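Local coordinates for kinesin-like protein KIF19 (Mus musculus, PDB 5GSZ) that moves toward microtubule plus ends as an ATP-driven kinesin-8 motor and depolymerizes microtubules at ciliary tips, thereby regulating the length of motile cilia, at residues 91-96 and 226-231. Residues are numbered along the deposited sequence; the frame is centred on the assembly and turned at random.
Sequences GVISGY and VAVRQR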
# COMPACT_ATOMS: atom_id res chain seq x y z
N GLY A 91 -5.48 -12.79 -12.04
CA GLY A 91 -5.95 -11.70 -12.87
C GLY A 91 -4.83 -10.89 -13.50
O GLY A 91 -4.94 -10.42 -14.64
N VAL A 92 -3.72 -10.71 -12.77
CA VAL A 92 -2.67 -9.85 -13.27
C VAL A 92 -2.02 -10.45 -14.51
O VAL A 92 -1.73 -9.75 -15.49
CB VAL A 92 -1.63 -9.55 -12.17
CG1 VAL A 92 -0.43 -8.85 -12.75
CG2 VAL A 92 -2.27 -8.66 -11.10
N ILE A 93 -1.80 -11.76 -14.51
CA ILE A 93 -1.16 -12.33 -15.69
C ILE A 93 -2.17 -12.48 -16.82
O ILE A 93 -1.77 -12.59 -17.98
CB ILE A 93 -0.46 -13.65 -15.36
CG1 ILE A 93 -1.43 -14.67 -14.79
CG2 ILE A 93 0.64 -13.45 -14.34
CD1 ILE A 93 -0.72 -15.99 -14.52
N SER A 94 -3.45 -12.42 -16.52
CA SER A 94 -4.53 -12.46 -17.49
C SER A 94 -4.82 -11.11 -18.12
O SER A 94 -5.73 -11.02 -18.95
CB SER A 94 -5.81 -12.98 -16.83
OG SER A 94 -5.62 -14.31 -16.38
N GLY A 95 -4.10 -10.05 -17.72
CA GLY A 95 -4.31 -8.72 -18.24
C GLY A 95 -5.10 -7.77 -17.36
O GLY A 95 -5.31 -6.62 -17.75
N TYR A 96 -5.54 -8.19 -16.18
CA TYR A 96 -6.23 -7.26 -15.32
C TYR A 96 -5.23 -6.53 -14.41
O TYR A 96 -4.10 -6.98 -14.21
CB TYR A 96 -7.31 -7.99 -14.52
CG TYR A 96 -8.46 -8.42 -15.40
CD1 TYR A 96 -8.35 -9.53 -16.25
CD2 TYR A 96 -9.64 -7.68 -15.45
CE1 TYR A 96 -9.41 -9.91 -17.07
CE2 TYR A 96 -10.69 -8.05 -16.26
CZ TYR A 96 -10.58 -9.16 -17.08
OH TYR A 96 -11.63 -9.53 -17.90
N VAL A 226 4.86 -4.16 -11.18
CA VAL A 226 5.19 -5.34 -11.95
C VAL A 226 4.26 -5.38 -13.15
O VAL A 226 3.03 -5.40 -12.99
CB VAL A 226 5.04 -6.63 -11.14
CG1 VAL A 226 5.48 -7.83 -11.97
CG2 VAL A 226 5.81 -6.53 -9.85
N ALA A 227 4.84 -5.39 -14.35
CA ALA A 227 4.10 -5.50 -15.60
C ALA A 227 4.22 -6.91 -16.14
O ALA A 227 5.27 -7.55 -15.99
CB ALA A 227 4.64 -4.49 -16.61
N VAL A 228 3.14 -7.42 -16.75
CA VAL A 228 3.10 -8.80 -17.27
C VAL A 228 2.37 -8.80 -18.62
O VAL A 228 1.16 -8.54 -18.68
CB VAL A 228 2.42 -9.78 -16.31
CG1 VAL A 228 2.35 -11.15 -16.93
CG2 VAL A 228 3.16 -9.86 -14.98
N ARG A 229 3.09 -9.11 -19.69
CA ARG A 229 2.47 -9.28 -20.99
C ARG A 229 2.27 -10.77 -21.29
O ARG A 229 3.10 -11.61 -20.95
CB ARG A 229 3.30 -8.61 -22.08
CG ARG A 229 2.54 -8.40 -23.38
CD ARG A 229 3.10 -7.25 -24.16
NE ARG A 229 4.49 -7.48 -24.55
CZ ARG A 229 5.30 -6.52 -24.99
NH1 ARG A 229 4.85 -5.28 -25.08
NH2 ARG A 229 6.56 -6.80 -25.33
N GLN A 230 1.13 -11.09 -21.90
CA GLN A 230 0.68 -12.46 -22.13
C GLN A 230 0.18 -12.56 -23.56
O GLN A 230 -0.82 -11.92 -23.91
CB GLN A 230 -0.44 -12.86 -21.16
CG GLN A 230 -0.76 -14.35 -21.15
CD GLN A 230 -2.16 -14.66 -20.58
OE1 GLN A 230 -3.06 -13.82 -20.64
NE2 GLN A 230 -2.33 -15.85 -20.00
N ARG A 231 0.86 -13.35 -24.37
CA ARG A 231 0.38 -13.66 -25.71
C ARG A 231 0.33 -15.17 -25.88
O ARG A 231 1.07 -15.92 -25.24
CB ARG A 231 1.27 -13.01 -26.80
CG ARG A 231 2.47 -13.82 -27.22
CD ARG A 231 3.30 -13.10 -28.25
NE ARG A 231 3.97 -11.95 -27.68
CZ ARG A 231 3.69 -10.70 -28.01
NH1 ARG A 231 2.74 -10.46 -28.91
NH2 ARG A 231 4.34 -9.69 -27.43
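Val228 overlaps Ile93 side by side through its CG1 branch, which stands anti to the backbone N (chi1 177°) and lies 3.9 Å from Ile93 CG2. The same methyl also touches Ile93 CA, so the strand residue rests on both the backbone and the branch methyl of Ile93. Ile93 CG1 takes the crowded position between N and the carbonyl carbon (chi1 58°), while CG2 sits beside N. The other methyl of Val228, CG2, meets Val92 CG1 more loosely at 4.3 Å, so its two branches serve Val92 and Ile93. Two places along the strand, Gln230 runs extended, its amide alongside the Ile93 carbonyl. Its NE2 is hydrogen-bonded to the hydroxyl of Tyr144, which belongs to the neighbouring strand 142-154. Beyond Ile93 the chain turns away in a Schellman motif at Gly95, whose positive phi (102°) accompanies two bonds back into the helix, from Tyr96 N to Gly91 O (2.8 Å) and from Gly95 N to Val92 O (3.3 Å). Helix 123-136 adds Ala134 and Ile135 against Ile93 and Leu131 against Val228. Away from the ADP pocket, helix 89-93 thus packs on strand 220-232 before the chain enters strand 97-103, a helix-on-sheet layer of the kinesin motor domain, with its central mixed sheet flanked by helices.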